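Local coordinates for minor capsid protein VP1 (Human bocavirus 3, PDB 5US7) that self-assembles, in sixty copies, into the T=1 icosahedral shell that encloses the genome of a parvovirus, at residues L497-G502 with P509-D514; S77-N82 with T196-A201; L152-H157 with L464-T469. One frame throughout, in Å; residues are numbered along the deposited sequence.

Contact 1. Residues L497-G502 with P509-D514; sequences LGLGIG and PTYHVD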
loop_
_atom_site.group_PDB
_atom_site.type_symbol
_atom_site.label_atom_id
_atom_site.label_comp_id
_atom_site.label_asym_id
_atom_site.label_seq_id
_atom_site.Cartn_x
_atom_site.Cartn_y
_atom_site.Cartn_z
ATOM N N LEU A 497 71.887 -72.165 46.235
ATOM C CA LEU A 497 72.390 -73.370 46.876
ATOM C C LEU A 497 73.832 -73.622 46.481
ATOM O O LEU A 497 74.589 -74.219 47.252
ATOM C CB LEU A 497 71.510 -74.572 46.553
ATOM C CG LEU A 497 70.432 -74.865 47.598
ATOM C CD1 LEU A 497 69.507 -73.693 47.784
ATOM C CD2 LEU A 497 69.637 -76.094 47.208
ATOM N N GLY A 498 74.228 -73.225 45.279
ATOM C CA GLY A 498 75.626 -72.904 45.121
ATOM C C GLY A 498 75.886 -71.588 45.817
ATOM O O GLY A 498 75.430 -70.545 45.349
ATOM N N LEU A 499 76.683 -71.621 46.877
ATOM C CA LEU A 499 77.116 -70.495 47.700
ATOM C C LEU A 499 77.929 -71.100 48.830
ATOM O O LEU A 499 77.891 -72.308 49.069
ATOM C CB LEU A 499 76.013 -69.620 48.300
ATOM C CG LEU A 499 75.142 -68.604 47.562
ATOM C CD1 LEU A 499 74.206 -67.952 48.542
ATOM C CD2 LEU A 499 75.971 -67.563 46.872
ATOM N N GLY A 500 78.664 -70.240 49.529
ATOM C CA GLY A 500 79.552 -70.664 50.581
ATOM C C GLY A 500 79.019 -70.341 51.964
ATOM O O GLY A 500 77.903 -69.871 52.152
ATOM N N ILE A 501 79.871 -70.604 52.944
ATOM C CA ILE A 501 79.566 -70.342 54.338
ATOM C C ILE A 501 80.756 -69.581 54.904
ATOM O O ILE A 501 81.897 -69.781 54.475
ATOM C CB ILE A 501 79.303 -71.654 55.107
ATOM C CG1 ILE A 501 78.317 -71.419 56.235
ATOM C CG2 ILE A 501 80.596 -72.239 55.654
ATOM C CD1 ILE A 501 76.929 -71.130 55.709
ATOM N N GLY A 502 80.497 -68.679 55.837
ATOM C CA GLY A 502 81.571 -67.840 56.328
ATOM C C GLY A 502 81.137 -66.991 57.499
ATOM O O GLY A 502 79.946 -66.838 57.782
ATOM N N PRO A 509 75.382 -67.601 55.944
ATOM C CA PRO A 509 75.800 -67.817 54.552
ATOM C C PRO A 509 76.494 -66.660 53.859
ATOM O O PRO A 509 76.891 -65.675 54.479
ATOM C CB PRO A 509 74.477 -68.124 53.850
ATOM C CG PRO A 509 73.506 -67.359 54.590
ATOM C CD PRO A 509 73.924 -67.410 56.019
ATOM N N THR A 510 76.618 -66.799 52.537
ATOM C CA THR A 510 77.566 -66.015 51.754
ATOM C C THR A 510 77.281 -64.523 51.814
ATOM O O THR A 510 78.142 -63.738 52.199
ATOM C CB THR A 510 77.566 -66.493 50.307
ATOM O OG1 THR A 510 78.078 -67.829 50.249
ATOM C CG2 THR A 510 78.418 -65.592 49.458
ATOM N N TYR A 511 76.104 -64.096 51.405
ATOM C CA TYR A 511 75.883 -62.661 51.296
ATOM C C TYR A 511 75.338 -62.031 52.565
ATOM O O TYR A 511 74.898 -60.883 52.517
ATOM C CB TYR A 511 74.971 -62.337 50.120
ATOM C CG TYR A 511 75.652 -62.488 48.787
ATOM C CD1 TYR A 511 76.417 -61.464 48.267
ATOM C CD2 TYR A 511 75.526 -63.644 48.046
ATOM C CE1 TYR A 511 77.038 -61.586 47.063
ATOM C CE2 TYR A 511 76.145 -63.773 46.834
ATOM C CZ TYR A 511 76.899 -62.739 46.347
ATOM O OH TYR A 511 77.523 -62.860 45.134
ATOM N N HIS A 512 75.318 -62.745 53.687
ATOM C CA HIS A 512 74.456 -62.267 54.752
ATOM C C HIS A 512 75.084 -61.165 55.601
ATOM O O HIS A 512 74.956 -59.998 55.240
ATOM C CB HIS A 512 74.067 -63.443 55.635
ATOM C CG HIS A 512 72.818 -63.212 56.411
ATOM N ND1 HIS A 512 72.779 -62.450 57.555
ATOM C CD2 HIS A 512 71.554 -63.633 56.193
ATOM C CE1 HIS A 512 71.542 -62.417 58.012
ATOM N NE2 HIS A 512 70.778 -63.127 57.204
ATOM N N VAL A 513 75.853 -61.522 56.637
ATOM C CA VAL A 513 76.435 -60.620 57.645
ATOM C C VAL A 513 77.138 -61.488 58.685
ATOM O O VAL A 513 76.780 -62.652 58.866
ATOM C CB VAL A 513 75.371 -59.702 58.298
ATOM C CG1 VAL A 513 75.768 -59.267 59.670
ATOM C CG2 VAL A 513 75.248 -58.411 57.547
ATOM N N ASP A 514 78.119 -60.934 59.392
ATOM C CA ASP A 514 78.900 -61.645 60.390
ATOM C C ASP A 514 78.383 -61.328 61.799
ATOM O O ASP A 514 77.305 -60.762 61.979
ATOM C CB ASP A 514 80.379 -61.320 60.208
ATOM C CG ASP A 514 81.286 -62.234 60.993
ATOM O OD1 ASP A 514 80.772 -63.187 61.613
ATOM O OD2 ASP A 514 82.510 -61.998 60.997
#

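Contact 2. Residues S77-N82 with T196-A201; sequences SIIPSN and TIHELA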
loop_
_atom_site.group_PDB
_atom_site.type_symbol
_atom_site.label_atom_id
_atom_site.label_comp_id
_atom_site.label_asym_id
_atom_site.label_seq_id
_atom_site.Cartn_x
_atom_site.Cartn_y
_atom_site.Cartn_z
ATOM N N SER A 77 105.522 -36.790 40.662
ATOM C CA SER A 77 106.610 -37.667 40.232
ATOM C C SER A 77 106.727 -38.822 41.216
ATOM O O SER A 77 107.620 -38.833 42.067
ATOM C CB SER A 77 107.938 -36.919 40.091
ATOM O OG SER A 77 107.871 -35.964 39.048
ATOM N N ILE A 78 105.807 -39.781 41.121
ATOM C CA ILE A 78 105.572 -40.775 42.163
ATOM C C ILE A 78 106.720 -41.769 42.245
ATOM O O ILE A 78 107.494 -41.764 43.210
ATOM C CB ILE A 78 104.259 -41.531 41.892
ATOM C CG1 ILE A 78 103.073 -40.575 41.885
ATOM C CG2 ILE A 78 104.047 -42.619 42.925
ATOM C CD1 ILE A 78 101.805 -41.207 41.378
ATOM N N ILE A 79 106.812 -42.634 41.241
ATOM C CA ILE A 79 107.774 -43.732 41.134
ATOM C C ILE A 79 107.469 -44.786 42.195
ATOM O O ILE A 79 107.115 -44.447 43.332
ATOM C CB ILE A 79 109.220 -43.211 41.237
ATOM C CG1 ILE A 79 109.563 -42.344 40.025
ATOM C CG2 ILE A 79 110.216 -44.340 41.360
ATOM C CD1 ILE A 79 109.454 -40.866 40.276
ATOM N N PRO A 80 107.613 -46.074 41.873
ATOM C CA PRO A 80 107.472 -47.121 42.893
ATOM C C PRO A 80 108.653 -47.252 43.826
ATOM O O PRO A 80 108.518 -47.923 44.858
ATOM C CB PRO A 80 107.301 -48.395 42.060
ATOM C CG PRO A 80 107.984 -48.090 40.786
ATOM C CD PRO A 80 107.695 -46.646 40.522
ATOM N N SER A 81 109.797 -46.657 43.490
ATOM C CA SER A 81 111.120 -47.131 43.906
ATOM C C SER A 81 111.295 -48.494 43.247
ATOM O O SER A 81 111.167 -48.574 42.013
ATOM C CB SER A 81 111.268 -47.097 45.429
ATOM O OG SER A 81 112.528 -47.608 45.828
ATOM N N ASN A 82 111.573 -49.562 43.982
ATOM C CA ASN A 82 111.734 -50.872 43.361
ATOM C C ASN A 82 110.382 -51.446 42.933
ATOM O O ASN A 82 109.372 -51.211 43.595
ATOM C CB ASN A 82 112.446 -51.831 44.317
ATOM C CG ASN A 82 111.688 -52.035 45.606
ATOM O OD1 ASN A 82 110.795 -51.259 45.945
ATOM N ND2 ASN A 82 112.036 -53.087 46.335
ATOM N N THR A 196 101.434 -36.856 31.575
ATOM C CA THR A 196 102.297 -37.396 30.531
ATOM C C THR A 196 103.067 -38.571 31.114
ATOM O O THR A 196 102.955 -38.882 32.303
ATOM C CB THR A 196 103.264 -36.342 30.000
ATOM O OG1 THR A 196 103.924 -36.848 28.837
ATOM C CG2 THR A 196 104.305 -36.030 31.052
ATOM N N ILE A 197 103.877 -39.204 30.276
ATOM C CA ILE A 197 104.772 -40.255 30.740
ATOM C C ILE A 197 105.946 -39.604 31.453
ATOM O O ILE A 197 106.459 -38.572 31.013
ATOM C CB ILE A 197 105.238 -41.131 29.566
ATOM C CG1 ILE A 197 104.045 -41.773 28.874
ATOM C CG2 ILE A 197 106.119 -42.251 30.055
ATOM C CD1 ILE A 197 103.616 -41.072 27.637
ATOM N N HIS A 198 106.368 -40.186 32.574
ATOM C CA HIS A 198 107.485 -39.603 33.308
ATOM C C HIS A 198 108.800 -39.845 32.584
ATOM O O HIS A 198 109.606 -38.924 32.424
ATOM C CB HIS A 198 107.529 -40.155 34.723
ATOM C CG HIS A 198 108.566 -39.510 35.581
ATOM N ND1 HIS A 198 109.880 -39.918 35.592
ATOM C CD2 HIS A 198 108.487 -38.466 36.437
ATOM C CE1 HIS A 198 110.564 -39.165 36.433
ATOM N NE2 HIS A 198 109.742 -38.275 36.958
ATOM N N GLU A 199 109.030 -41.070 32.130
ATOM C CA GLU A 199 109.963 -41.287 31.041
ATOM C C GLU A 199 109.450 -40.521 29.836
ATOM O O GLU A 199 108.274 -40.174 29.775
ATOM C CB GLU A 199 110.061 -42.775 30.725
ATOM C CG GLU A 199 110.715 -43.583 31.812
ATOM C CD GLU A 199 112.167 -43.232 31.948
ATOM O OE1 GLU A 199 112.801 -43.081 30.893
ATOM O OE2 GLU A 199 112.669 -43.093 33.084
ATOM N N LEU A 200 110.333 -40.226 28.880
ATOM C CA LEU A 200 109.889 -39.366 27.788
ATOM C C LEU A 200 109.458 -38.023 28.357
ATOM O O LEU A 200 108.264 -37.819 28.583
ATOM C CB LEU A 200 108.731 -39.975 26.990
ATOM C CG LEU A 200 108.904 -40.998 25.877
ATOM C CD1 LEU A 200 109.387 -42.313 26.421
ATOM C CD2 LEU A 200 107.573 -41.178 25.181
ATOM N N ALA A 201 110.412 -37.107 28.561
ATOM C CA ALA A 201 110.376 -35.981 29.496
ATOM C C ALA A 201 110.710 -36.375 30.924
ATOM O O ALA A 201 110.034 -35.947 31.863
ATOM C CB ALA A 201 109.015 -35.288 29.493
#

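Contact 3. Residues L152-H157 with L464-T469; sequences LTAGVH and LNIYCT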
loop_
_atom_site.group_PDB
_atom_site.type_symbol
_atom_site.label_atom_id
_atom_site.label_comp_id
_atom_site.label_asym_id
_atom_site.label_seq_id
_atom_site.Cartn_x
_atom_site.Cartn_y
_atom_site.Cartn_z
ATOM N N LEU A 152 77.671 -23.539 59.530
ATOM C CA LEU A 152 76.479 -23.370 58.709
ATOM C C LEU A 152 76.768 -22.699 57.373
ATOM O O LEU A 152 76.214 -23.101 56.346
ATOM C CB LEU A 152 75.426 -22.588 59.482
ATOM C CG LEU A 152 74.940 -23.355 60.704
ATOM C CD1 LEU A 152 73.962 -22.529 61.508
ATOM C CD2 LEU A 152 74.318 -24.665 60.270
ATOM N N THR A 153 77.608 -21.673 57.361
ATOM C CA THR A 153 77.790 -20.861 56.167
ATOM C C THR A 153 78.823 -21.418 55.203
ATOM O O THR A 153 78.992 -20.859 54.117
ATOM C CB THR A 153 78.184 -19.437 56.553
ATOM O OG1 THR A 153 79.369 -19.472 57.355
ATOM C CG2 THR A 153 77.073 -18.774 57.330
ATOM N N ALA A 154 79.514 -22.492 55.558
ATOM C CA ALA A 154 80.519 -23.042 54.666
ATOM C C ALA A 154 79.861 -23.733 53.482
ATOM O O ALA A 154 78.770 -24.294 53.590
ATOM C CB ALA A 154 81.420 -24.014 55.417
ATOM N N GLY A 155 80.530 -23.672 52.332
ATOM C CA GLY A 155 80.012 -24.220 51.101
ATOM C C GLY A 155 80.715 -25.490 50.653
ATOM O O GLY A 155 81.696 -25.944 51.233
ATOM N N VAL A 156 80.180 -26.060 49.578
ATOM C CA VAL A 156 80.730 -27.253 48.950
ATOM C C VAL A 156 80.636 -27.082 47.445
ATOM O O VAL A 156 79.563 -26.773 46.922
ATOM C CB VAL A 156 79.986 -28.527 49.385
ATOM C CG1 VAL A 156 80.459 -29.691 48.597
ATOM C CG2 VAL A 156 80.229 -28.795 50.832
ATOM N N HIS A 157 81.747 -27.284 46.750
ATOM C CA HIS A 157 81.775 -27.157 45.304
ATOM C C HIS A 157 81.403 -28.477 44.664
ATOM O O HIS A 157 81.897 -29.528 45.065
ATOM C CB HIS A 157 83.155 -26.740 44.811
ATOM C CG HIS A 157 83.616 -25.434 45.356
ATOM N ND1 HIS A 157 84.870 -24.929 45.110
ATOM C CD2 HIS A 157 83.006 -24.547 46.170
ATOM C CE1 HIS A 157 85.001 -23.768 45.722
ATOM N NE2 HIS A 157 83.885 -23.515 46.375
ATOM N N LEU A 464 90.892 -23.222 57.011
ATOM C CA LEU A 464 90.083 -23.755 58.095
ATOM C C LEU A 464 89.712 -25.201 57.797
ATOM O O LEU A 464 89.357 -25.540 56.668
ATOM C CB LEU A 464 88.820 -22.919 58.270
ATOM C CG LEU A 464 87.914 -23.313 59.422
ATOM C CD1 LEU A 464 88.657 -23.080 60.710
ATOM C CD2 LEU A 464 86.646 -22.505 59.384
ATOM N N ASN A 465 89.779 -26.047 58.818
ATOM C CA ASN A 465 89.645 -27.492 58.647
ATOM C C ASN A 465 88.185 -27.902 58.788
ATOM O O ASN A 465 87.604 -27.791 59.868
ATOM C CB ASN A 465 90.518 -28.220 59.661
ATOM C CG ASN A 465 90.575 -29.700 59.414
ATOM O OD1 ASN A 465 90.392 -30.160 58.293
ATOM N ND2 ASN A 465 90.853 -30.461 60.461
ATOM N N ILE A 466 87.598 -28.395 57.699
ATOM C CA ILE A 466 86.199 -28.799 57.656
ATOM C C ILE A 466 86.081 -30.088 56.857
ATOM O O ILE A 466 87.020 -30.524 56.191
ATOM C CB ILE A 466 85.291 -27.734 57.018
ATOM C CG1 ILE A 466 85.718 -27.504 55.579
ATOM C CG2 ILE A 466 85.334 -26.448 57.793
ATOM C CD1 ILE A 466 84.775 -26.652 54.806
ATOM N N TYR A 467 84.908 -30.703 56.936
ATOM C CA TYR A 467 84.532 -31.754 56.013
ATOM C C TYR A 467 83.040 -31.638 55.769
ATOM O O TYR A 467 82.355 -30.833 56.397
ATOM C CB TYR A 467 84.892 -33.139 56.547
ATOM C CG TYR A 467 84.008 -33.649 57.653
ATOM C CD1 TYR A 467 82.939 -34.471 57.377
ATOM C CD2 TYR A 467 84.238 -33.308 58.966
ATOM C CE1 TYR A 467 82.136 -34.943 58.371
ATOM C CE2 TYR A 467 83.437 -33.775 59.966
ATOM C CZ TYR A 467 82.386 -34.592 59.662
ATOM O OH TYR A 467 81.575 -35.068 60.657
ATOM N N CYS A 468 82.528 -32.465 54.875
ATOM C CA CYS A 468 81.110 -32.479 54.574
ATOM C C CYS A 468 80.609 -33.903 54.539
ATOM O O CYS A 468 81.376 -34.855 54.423
ATOM C CB CYS A 468 80.785 -31.818 53.248
ATOM S SG CYS A 468 79.057 -31.895 52.788
ATOM N N THR A 469 79.297 -34.019 54.649
ATOM C CA THR A 469 78.607 -35.291 54.651
ATOM C C THR A 469 77.263 -35.045 54.005
ATOM O O THR A 469 76.652 -34.002 54.228
ATOM C CB THR A 469 78.444 -35.825 56.073
ATOM O OG1 THR A 469 79.733 -35.968 56.671
ATOM C CG2 THR A 469 77.777 -37.163 56.065
#

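Contact 1. Residues L497-G502 with P509-D514
Thr510 turns its side chain onto the backbone of Leu499 and Gly500, and its hydroxyl is the one group here that takes a backbone hydrogen across the contact. Gly500 N donates to Thr510 OG1 at 2.6 Å, with a bent N-H...O angle of 134°. With chi1 at -66°, OG1 lies beside the threonine's own nitrogen and reaches the backbone of 497-502, while CG2 is turned back toward Leu499. A threonine fits well, because one side chain supplies both the polar atom and a methyl group.

The tight part is gathered round Leu499, which is buried. Its CB stands 3.4 Å from Thr510 OG1. Further out, the branch CD2 lies 3.9 Å from Thr510 CB and meets Tyr511 CE2 at 3.8 Å, approaching the edge of the phenol ring near its plane. The leucine and tyrosine side chains cross at about a right angle. Leu215 of a second subunit and Arg489 of a third also pack on Leu499, so its aliphatic surface is shared among three copies of the protein.

Toward Gly502 the contact becomes looser and partly exposed. Ile501 directs its CB away from 509-514, yet its chain curls back, and the terminal CD1 rests 3.7 Å from Pro509 CA. Here the aliphatic end of Ile501 touches the start of the other segment, whereas Gly500, having no side chain, meets Thr510 through its backbone.

Residues 509-512 form a type I beta turn, with proline at its first position and a weak closing bond from His512 N to Pro509 O. The arrangement is that of two irregular segments in the C-terminal extension beyond the last jelly-roll strand, packed together where capsid subunits meet.

Contact 2. Residues S77-N82 with T196-A201
His198 reaches from one surface loop of the capsid protein to Ser77 and Ile79 in another. Both loops are insertions of the kind that decorate the parvovirus jelly roll: 77-82 lies between strands 54-65 and 96-98, whereas the loop with His198 follows strand 185-190 and precedes helix 210-215. The backbones stay well apart, the nearest CA atoms being those of Ser77 and His198 at 7.2 Å, so side chains alone span the gap.

Followed outward, the histidine CB leaves the backbone toward 77-82. CG is anti to the backbone N (chi1 -174°), an extended setting that carries the ring away from its own main chain. At the ring, CD2 comes first to the serine, 3.7 Å from Ser77 OG and 4.0 Å from Ser77 CB. NE2, at the far end, meets the same two atoms, with Ser77 CB at 3.9 Å.

Ser77 thus lies along the CD2-NE2 edge of the imidazole, its hydroxyl in the ring plane, and a short side chain suits a position alongside the ring edge. Ile79 approaches differently, laying its end methyl over one face. The length of the isoleucine's CG1-CD1 arm suits it to this reach, because its CB does not point at the histidine.

Ser87 of the same chain also touches His198, and Ile507 of a neighbouring subunit packs on both Ser77 and His198, so an interface borders this partly exposed meeting. The spacing from Ser77 OG to His198 NE2, 3.6 Å, is that of van der Waals contact, while Ile79 CD1 sits 4.2 Å above the ring plane, displaced toward the rim.

Contact 3. Residues L152-H157 with L464-T469
Val156 and Cys468 face each other with both first torsions near 180°. The cysteine's SG is anti to its backbone N (chi1 177°), whereas the valine has CG1 in that position (chi1 173°), leaving CG2 beside the nitrogen, where it meets the sulfur. The Val156 CG2 to Cys468 SG distance is 3.8 Å, and the same methyl is 3.9 Å from Cys468 CB. Ile466 takes a different setting: CG1 lies between the backbone N and carbonyl carbon (chi1 62°), and an extended second torsion sends CD1 out to Ala154 CB at 4.3 Å.

Two apolar pairs therefore make the contact, each matching a larger side chain with a smaller one. Ile466 is long enough to reach the short methyl of Ala154; beta-branched Val156, well suited to an extended backbone, brings a methyl against the slim thiol of Cys468. The backbones remain separate, with CA atoms 7.7 Å apart at Val156 and Cys468 and 8.6 Å at Ala154 and Ile466. That separation leaves the side chains to make the contact.

In the second segment Ile466 and Cys468 point inward while Tyr467, between them, points away, the alternation expected of a strand. Ile136 of strand 119-138 touches both Ala154 and Val156, and Met449 of strand 445-449 touches both Val156 and Cys468, which extends this buried apolar layer.

Strand 156-160 pairs with 228-230 and 445-449, whereas 466-482 pairs with 54-65 and 119-138. On these pairings, the contact is a piece of the hydrophobic core between the two facing sheets, CHEF and BIDG, of the viral jelly-roll barrel.

In the fold
The three contacts sample different levels of one capsid subunit. Contact 3 lies inside the jelly roll, between its facing sheets; contact 2 joins two surface loops; contact 1 belongs to the extension that follows strand 466-482. None touches another: the centres of contacts 1 and 2 are about 43 Å apart, those of 1 and 3 about 40 Å and those of 2 and 3 about 35 Å. Assembly brings them into relation instead. Contacts 1 and 3 border one and the same neighbouring subunit, and contacts 2 and 3 share a different one. The arginine that a further subunit brings to contact 1 probably belongs to a nuclear localization signal, which is hidden on the inner capsid surface after assembly.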